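Local coordinates for dihydrodipicolinate synthase (Rhodopseudomonas palustris, PDB 3DZ1), which probably acts as a 4-hydroxy-tetrahydrodipicolinate synthase, a pyruvate-using lyase of the DapA family, at residues I71-S84 with A95-A109. Sequence-based numbering, arbitrary orientation.
Sequences IKRAKSMQVIVGVS and ARLSMDAGAAGVMIA
Ile-71 sends its two branches to the last turn of helix 88-101 and the loop after it: CG2 stands anti to the backbone N while CG1 lies beside that N (chi1 -64°), with CD1 extended beyond CG1. CG2 rests 3.4 Å from Gly-102 C, and CD1 packs on the methyl groups of Ala-101 and Ala-103, 3.7 Å from Ala-103 CB. Replacing Ile-71 by an alanine removes both branches and is likely to leave a gap between the end of helix 60-73 and the turn that leaves helix 88-101. Beside it, the Lys-72 chain bends at chi2 (-59°) and brings NZ to 2.9 Å from Ala-101 O, a hydrogen bond with the donor a little off the carbonyl plane. Gly-102, at positive phi, closes the helix in a Schellman motif. A water accepts from Val-79 N and lies within hydrogen-bonding distance of Gly-102 O, bridging the turn to the strand.

Beyond this turn the strands pair in parallel. Val-81 anchors both ways: its N bonds to Gly-105 O and its O receives Met-107 N at 2.9 Å, the latter donor standing above the carbonyl plane. Val-83 N meets Met-107 O almost straight (174° at the hydrogen). The Val-81 side chain faces helix 88-101, where CG2 touches Ser-98 CB at 3.7 Å; Ser-98 OG bonds back to Leu-94 O. The side chains of Val-83 and Val-106 cross at about a right angle, with Val-83 CG1 3.7 Å from Val-106 CB. At the far end Ser-84 OG accepts Ala-109 N at 2.7 Å. On the other sheet face, Ile-80 CG2 approaches Met-107 CB, and Ile-80 also neighbours Met-217, a predicted pyruvate-binding residue. With the strands parallel and helix 88-101 joining them, this is a beta-alpha-beta unit of the eight-stranded TIM barrel.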
ATOM      1  N   ILE A  71     -20.672  25.560 -14.385  1.00 12.25           N
ATOM      2  CA  ILE A  71     -21.700  26.077 -13.496  1.00 13.36           C
ATOM      3  C   ILE A  71     -22.616  27.069 -14.212  1.00 15.07           C
ATOM      4  O   ILE A  71     -23.842  26.971 -14.123  1.00 14.45           O
ATOM      5  CB  ILE A  71     -21.075  26.757 -12.256  1.00 13.97           C
ATOM      6  CG1 ILE A  71     -20.319  25.719 -11.423  1.00 13.87           C
ATOM      7  CG2 ILE A  71     -22.162  27.393 -11.399  1.00 13.39           C
ATOM      8  CD1 ILE A  71     -19.555  26.300 -10.251  1.00 13.82           C
ATOM      9  N   LYS A  72     -22.022  28.009 -14.936  1.00 15.21           N
ATOM     10  CA  LYS A  72     -22.797  29.018 -15.645  1.00 16.97           C
ATOM     11  C   LYS A  72     -23.631  28.463 -16.796  1.00 16.77           C
ATOM     12  O   LYS A  72     -24.696  28.996 -17.112  1.00 18.42           O
ATOM     13  CB  LYS A  72     -21.866  30.114 -16.166  1.00 18.49           C
ATOM     14  CG  LYS A  72     -21.097  30.838 -15.070  1.00 22.88           C
ATOM     15  CD  LYS A  72     -22.041  31.488 -14.075  1.00 25.55           C
ATOM     16  CE  LYS A  72     -21.284  32.265 -13.015  1.00 27.93           C
ATOM     17  NZ  LYS A  72     -22.219  32.909 -12.055  1.00 27.48           N
ATOM     18  N   ARG A  73     -23.154  27.388 -17.414  1.00 16.89           N
ATOM     19  CA  ARG A  73     -23.855  26.787 -18.544  1.00 16.77           C
ATOM     20  C   ARG A  73     -25.030  25.896 -18.132  1.00 16.02           C
ATOM     21  O   ARG A  73     -26.075  25.894 -18.789  1.00 15.83           O
ATOM     22  CB  ARG A  73     -22.869  25.974 -19.390  1.00 17.52           C
ATOM     23  CG  ARG A  73     -23.427  25.475 -20.712  1.00 20.51           C
ATOM     24  CD  ARG A  73     -23.554  26.607 -21.711  1.00 23.58           C
ATOM     25  NE  ARG A  73     -24.066  26.149 -22.998  1.00 26.29           N
ATOM     26  CZ  ARG A  73     -24.117  26.904 -24.091  1.00 29.08           C
ATOM     27  NH1 ARG A  73     -23.685  28.157 -24.051  1.00 29.96           N
ATOM     28  NH2 ARG A  73     -24.601  26.410 -25.221  1.00 28.76           N
ATOM     29  N   ALA A  74     -24.859  25.139 -17.054  1.00 14.72           N
ATOM     30  CA  ALA A  74     -25.906  24.235 -16.574  1.00 15.29           C
ATOM     31  C   ALA A  74     -26.938  24.952 -15.706  1.00 15.02           C
ATOM     32  O   ALA A  74     -27.131  24.612 -14.541  1.00 14.33           O
ATOM     33  CB  ALA A  74     -25.282  23.084 -15.795  1.00 13.92           C
ATOM     34  N   LYS A  75     -27.613  25.932 -16.288  1.00 17.97           N
ATOM     35  CA  LYS A  75     -28.612  26.714 -15.566  1.00 20.90           C
ATOM     36  C   LYS A  75     -29.760  25.899 -14.957  1.00 20.44           C
ATOM     37  O   LYS A  75     -30.287  26.262 -13.905  1.00 19.89           O
ATOM     38  CB  LYS A  75     -29.183  27.789 -16.497  1.00 24.89           C
ATOM     39  CG  LYS A  75     -28.122  28.686 -17.123  1.00 28.55           C
ATOM     40  CD  LYS A  75     -28.737  29.695 -18.086  1.00 33.53           C
ATOM     41  CE  LYS A  75     -29.504  29.005 -19.210  1.00 36.89           C
ATOM     42  NZ  LYS A  75     -30.110  29.975 -20.170  1.00 39.08           N
ATOM     43  N   SER A  76     -30.141  24.802 -15.608  1.00 19.73           N
ATOM     44  CA  SER A  76     -31.244  23.970 -15.125  1.00 19.39           C
ATOM     45  C   SER A  76     -30.815  22.708 -14.379  1.00 17.86           C
ATOM     46  O   SER A  76     -31.652  21.863 -14.054  1.00 18.12           O
ATOM     47  CB  SER A  76     -32.143  23.565 -16.296  1.00 18.88           C
ATOM     48  OG  SER A  76     -31.439  22.726 -17.200  1.00 22.15           O
HETATM   49  N   MSE A  77     -29.519  22.574 -14.111  1.00 17.62           N
HETATM   50  CA  MSE A  77     -29.011  21.399 -13.409  1.00 16.34           C
HETATM   51  C   MSE A  77     -28.128  21.780 -12.226  1.00 14.69           C
HETATM   52  O   MSE A  77     -27.567  22.872 -12.179  1.00 13.86           O
HETATM   53  CB  MSE A  77     -28.196  20.522 -14.362  1.00 16.62           C
HETATM   54  CG  MSE A  77     -28.969  19.984 -15.545  1.00 17.63           C
HETATM   55 SE   MSE A  77     -27.838  18.871 -16.647  1.00 22.59          SE
HETATM   56  CE  MSE A  77     -26.678  20.245 -17.368  1.00 15.03           C
ATOM     57  N   GLN A  78     -28.004  20.862 -11.275  1.00 14.62           N
ATOM     58  CA  GLN A  78     -27.173  21.095 -10.106  1.00 13.58           C
ATOM     59  C   GLN A  78     -25.756  20.640 -10.447  1.00 12.46           C
ATOM     60  O   GLN A  78     -25.552  19.506 -10.878  1.00 13.39           O
ATOM     61  CB  GLN A  78     -27.719  20.300  -8.916  1.00 15.64           C
ATOM     62  CG  GLN A  78     -29.165  20.640  -8.562  1.00 21.41           C
ATOM     63  CD  GLN A  78     -29.701  19.821  -7.401  1.00 25.19           C
ATOM     64  OE1 GLN A  78     -29.757  18.584  -7.462  1.00 28.07           O
ATOM     65  NE2 GLN A  78     -30.113  20.508  -6.335  1.00 26.64           N
ATOM     66  N   VAL A  79     -24.779  21.526 -10.274  1.00 10.48           N
ATOM     67  CA  VAL A  79     -23.391  21.185 -10.574  1.00 11.37           C
ATOM     68  C   VAL A  79     -22.576  20.992  -9.301  1.00  9.88           C
ATOM     69  O   VAL A  79     -22.550  21.854  -8.422  1.00 10.44           O
ATOM     70  CB  VAL A  79     -22.719  22.270 -11.451  1.00  9.38           C
ATOM     71  CG1 VAL A  79     -21.232  21.984 -11.602  1.00  9.79           C
ATOM     72  CG2 VAL A  79     -23.374  22.293 -12.818  1.00  8.53           C
ATOM     73  N   ILE A  80     -21.910  19.847  -9.217  1.00 10.82           N
ATOM     74  CA  ILE A  80     -21.091  19.503  -8.062  1.00  9.50           C
ATOM     75  C   ILE A  80     -19.621  19.616  -8.445  1.00  9.87           C
ATOM     76  O   ILE A  80     -19.186  19.041  -9.438  1.00  8.96           O
ATOM     77  CB  ILE A  80     -21.395  18.067  -7.607  1.00  9.37           C
ATOM     78  CG1 ILE A  80     -22.864  17.967  -7.198  1.00 10.58           C
ATOM     79  CG2 ILE A  80     -20.491  17.676  -6.447  1.00 11.93           C
ATOM     80  CD1 ILE A  80     -23.359  16.551  -7.070  1.00 11.08           C
ATOM     81  N   VAL A  81     -18.853  20.361  -7.661  1.00  9.17           N
ATOM     82  CA  VAL A  81     -17.439  20.532  -7.957  1.00  8.19           C
ATOM     83  C   VAL A  81     -16.580  19.708  -7.003  1.00  6.93           C
ATOM     84  O   VAL A  81     -16.742  19.782  -5.784  1.00  5.48           O
ATOM     85  CB  VAL A  81     -17.027  22.016  -7.854  1.00 10.14           C
ATOM     86  CG1 VAL A  81     -15.556  22.179  -8.244  1.00  8.35           C
ATOM     87  CG2 VAL A  81     -17.922  22.868  -8.752  1.00 11.18           C
ATOM     88  N   GLY A  82     -15.687  18.901  -7.565  1.00  8.17           N
ATOM     89  CA  GLY A  82     -14.809  18.101  -6.732  1.00  8.11           C
ATOM     90  C   GLY A  82     -13.795  19.052  -6.127  1.00 10.54           C
ATOM     91  O   GLY A  82     -13.173  19.823  -6.854  1.00 10.29           O
ATOM     92  N   VAL A  83     -13.642  19.027  -4.806  1.00 10.90           N
ATOM     93  CA  VAL A  83     -12.687  19.917  -4.154  1.00 10.96           C
ATOM     94  C   VAL A  83     -11.613  19.172  -3.372  1.00 10.74           C
ATOM     95  O   VAL A  83     -10.849  19.787  -2.636  1.00 11.94           O
ATOM     96  CB  VAL A  83     -13.391  20.915  -3.200  1.00 11.49           C
ATOM     97  CG1 VAL A  83     -14.354  21.789  -3.981  1.00 11.35           C
ATOM     98  CG2 VAL A  83     -14.120  20.169  -2.101  1.00 10.40           C
ATOM     99  N   SER A  84     -11.556  17.853  -3.531  1.00 10.05           N
ATOM    100  CA  SER A  84     -10.547  17.053  -2.843  1.00 12.11           C
ATOM    101  C   SER A  84      -9.186  17.678  -3.140  1.00 12.98           C
ATOM    102  O   SER A  84      -8.890  18.017  -4.286  1.00 12.87           O
ATOM    103  CB  SER A  84     -10.585  15.607  -3.336  1.00 12.72           C
ATOM    104  OG  SER A  84     -11.864  15.035  -3.114  1.00 15.18           O
ATOM    105  N   ALA A  95     -13.823  25.592  -3.066  1.00 12.59           N
ATOM    106  CA  ALA A  95     -15.191  25.351  -2.611  1.00 12.75           C
ATOM    107  C   ALA A  95     -16.007  26.642  -2.570  1.00 14.89           C
ATOM    108  O   ALA A  95     -17.105  26.707  -3.121  1.00 14.31           O
ATOM    109  CB  ALA A  95     -15.177  24.699  -1.240  1.00 13.36           C
ATOM    110  N   ARG A  96     -15.464  27.668  -1.920  1.00 15.90           N
ATOM    111  CA  ARG A  96     -16.155  28.951  -1.806  1.00 17.14           C
ATOM    112  C   ARG A  96     -16.351  29.608  -3.167  1.00 16.25           C
ATOM    113  O   ARG A  96     -17.400  30.193  -3.441  1.00 16.11           O
ATOM    114  CB  ARG A  96     -15.374  29.897  -0.893  1.00 20.99           C
ATOM    115  CG  ARG A  96     -15.300  29.454   0.559  1.00 25.28           C
ATOM    116  CD  ARG A  96     -16.681  29.317   1.172  1.00 29.93           C
ATOM    117  NE  ARG A  96     -16.626  29.287   2.632  1.00 33.88           N
ATOM    118  CZ  ARG A  96     -17.652  28.966   3.415  1.00 34.14           C
ATOM    119  NH1 ARG A  96     -18.823  28.640   2.884  1.00 33.47           N
ATOM    120  NH2 ARG A  96     -17.509  28.975   4.735  1.00 35.77           N
ATOM    121  N   LEU A  97     -15.334  29.507  -4.016  1.00 16.17           N
ATOM    122  CA  LEU A  97     -15.394  30.081  -5.356  1.00 16.86           C
ATOM    123  C   LEU A  97     -16.512  29.421  -6.151  1.00 16.48           C
ATOM    124  O   LEU A  97     -17.304  30.094  -6.827  1.00 15.35           O
ATOM    125  CB  LEU A  97     -14.061  29.866  -6.075  1.00 18.15           C
ATOM    126  CG  LEU A  97     -13.959  30.397  -7.509  1.00 21.19           C
ATOM    127  CD1 LEU A  97     -12.526  30.792  -7.791  1.00 23.87           C
ATOM    128  CD2 LEU A  97     -14.447  29.353  -8.502  1.00 23.09           C
ATOM    129  N   SER A  98     -16.568  28.097  -6.063  1.00 13.98           N
ATOM    130  CA  SER A  98     -17.577  27.323  -6.771  1.00 14.02           C
ATOM    131  C   SER A  98     -18.976  27.672  -6.288  1.00 12.96           C
ATOM    132  O   SER A  98     -19.893  27.835  -7.092  1.00 13.96           O
ATOM    133  CB  SER A  98     -17.318  25.829  -6.583  1.00 12.74           C
ATOM    134  OG  SER A  98     -16.046  25.473  -7.093  1.00 13.02           O
HETATM  135  N   MSE A  99     -19.144  27.786  -4.975  1.00 13.08           N
HETATM  136  CA  MSE A  99     -20.445  28.125  -4.424  1.00 15.51           C
HETATM  137  C   MSE A  99     -20.865  29.541  -4.827  1.00 15.86           C
HETATM  138  O   MSE A  99     -22.024  29.766  -5.192  1.00 14.44           O
HETATM  139  CB  MSE A  99     -20.440  27.980  -2.899  1.00 16.52           C
HETATM  140  CG  MSE A  99     -20.219  26.548  -2.406  1.00 18.84           C
HETATM  141 SE   MSE A  99     -21.426  25.221  -3.180  1.00 23.89          SE
HETATM  142  CE  MSE A  99     -23.085  25.795  -2.361  1.00 21.39           C
ATOM    143  N   ASP A 100     -19.939  30.495  -4.773  1.00 16.35           N
ATOM    144  CA  ASP A 100     -20.268  31.865  -5.164  1.00 18.18           C
ATOM    145  C   ASP A 100     -20.649  31.915  -6.640  1.00 17.12           C
ATOM    146  O   ASP A 100     -21.460  32.744  -7.056  1.00 17.45           O
ATOM    147  CB  ASP A 100     -19.089  32.814  -4.921  1.00 20.18           C
ATOM    148  CG  ASP A 100     -18.818  33.045  -3.446  1.00 24.52           C
ATOM    149  OD1 ASP A 100     -19.780  33.016  -2.649  1.00 26.92           O
ATOM    150  OD2 ASP A 100     -17.644  33.274  -3.085  1.00 27.08           O
ATOM    151  N   ALA A 101     -20.057  31.022  -7.427  1.00 15.52           N
ATOM    152  CA  ALA A 101     -20.320  30.954  -8.860  1.00 15.55           C
ATOM    153  C   ALA A 101     -21.697  30.374  -9.172  1.00 14.99           C
ATOM    154  O   ALA A 101     -22.276  30.670 -10.222  1.00 13.27           O
ATOM    155  CB  ALA A 101     -19.242  30.129  -9.547  1.00 15.48           C
ATOM    156  N   GLY A 102     -22.212  29.541  -8.267  1.00 13.43           N
ATOM    157  CA  GLY A 102     -23.523  28.947  -8.473  1.00 12.19           C
ATOM    158  C   GLY A 102     -23.580  27.435  -8.338  1.00 11.38           C
ATOM    159  O   GLY A 102     -24.589  26.811  -8.686  1.00 10.50           O
ATOM    160  N   ALA A 103     -22.509  26.836  -7.830  1.00 10.22           N
ATOM    161  CA  ALA A 103     -22.479  25.386  -7.663  1.00  9.07           C
ATOM    162  C   ALA A 103     -23.539  24.931  -6.664  1.00 10.44           C
ATOM    163  O   ALA A 103     -23.925  25.685  -5.766  1.00  9.51           O
ATOM    164  CB  ALA A 103     -21.093  24.939  -7.193  1.00 10.75           C
ATOM    165  N   ALA A 104     -24.017  23.701  -6.837  1.00  9.61           N
ATOM    166  CA  ALA A 104     -25.015  23.143  -5.937  1.00  9.64           C
ATOM    167  C   ALA A 104     -24.323  22.605  -4.682  1.00  9.41           C
ATOM    168  O   ALA A 104     -24.917  22.548  -3.604  1.00 10.36           O
ATOM    169  CB  ALA A 104     -25.775  22.030  -6.631  1.00  9.44           C
ATOM    170  N   GLY A 105     -23.059  22.223  -4.834  1.00  9.96           N
ATOM    171  CA  GLY A 105     -22.298  21.694  -3.716  1.00  9.30           C
ATOM    172  C   GLY A 105     -20.946  21.188  -4.175  1.00  9.86           C
ATOM    173  O   GLY A 105     -20.597  21.321  -5.349  1.00 10.79           O
ATOM    174  N   VAL A 106     -20.184  20.600  -3.258  1.00  8.98           N
ATOM    175  CA  VAL A 106     -18.858  20.088  -3.587  1.00  9.47           C
ATOM    176  C   VAL A 106     -18.675  18.634  -3.161  1.00  9.12           C
ATOM    177  O   VAL A 106     -19.429  18.119  -2.335  1.00  7.42           O
ATOM    178  CB  VAL A 106     -17.756  20.951  -2.924  1.00  8.27           C
ATOM    179  CG1 VAL A 106     -17.930  22.411  -3.321  1.00  7.93           C
ATOM    180  CG2 VAL A 106     -17.811  20.802  -1.407  1.00  9.41           C
HETATM  181  N   MSE A 107     -17.672  17.972  -3.729  1.00  9.72           N
HETATM  182  CA  MSE A 107     -17.399  16.579  -3.391  1.00 10.47           C
HETATM  183  C   MSE A 107     -16.050  16.471  -2.693  1.00  9.79           C
HETATM  184  O   MSE A 107     -15.082  17.128  -3.083  1.00  9.12           O
HETATM  185  CB  MSE A 107     -17.410  15.706  -4.652  1.00 13.13           C
HETATM  186  CG  MSE A 107     -17.225  14.215  -4.368  1.00 17.53           C
HETATM  187 SE   MSE A 107     -17.449  13.071  -5.941  1.00 26.78          SE
HETATM  188  CE  MSE A 107     -15.781  13.452  -6.837  1.00 20.23           C
ATOM    189  N   ILE A 108     -15.992  15.648  -1.651  1.00  9.67           N
ATOM    190  CA  ILE A 108     -14.755  15.472  -0.905  1.00  8.77           C
ATOM    191  C   ILE A 108     -14.401  14.005  -0.726  1.00  9.71           C
ATOM    192  O   ILE A 108     -15.202  13.212  -0.213  1.00  8.34           O
ATOM    193  CB  ILE A 108     -14.837  16.118   0.503  1.00  8.48           C
ATOM    194  CG1 ILE A 108     -15.279  17.578   0.387  1.00  8.96           C
ATOM    195  CG2 ILE A 108     -13.468  16.062   1.181  1.00  8.08           C
ATOM    196  CD1 ILE A 108     -15.529  18.246   1.735  1.00  8.44           C
ATOM    197  N   ALA A 109     -13.199  13.652  -1.165  1.00 10.21           N
ATOM    198  CA  ALA A 109     -12.693  12.294  -1.037  1.00 11.05           C
ATOM    199  C   ALA A 109     -11.610  12.361   0.030  1.00 12.69           C
ATOM    200  O   ALA A 109     -10.988  13.403   0.224  1.00 13.05           O
ATOM    201  CB  ALA A 109     -12.101  11.819  -2.359  1.00 11.17           C
TER
HETATM  202  O   HOH W   1     -25.411  24.261  -9.845  1.00 12.19           O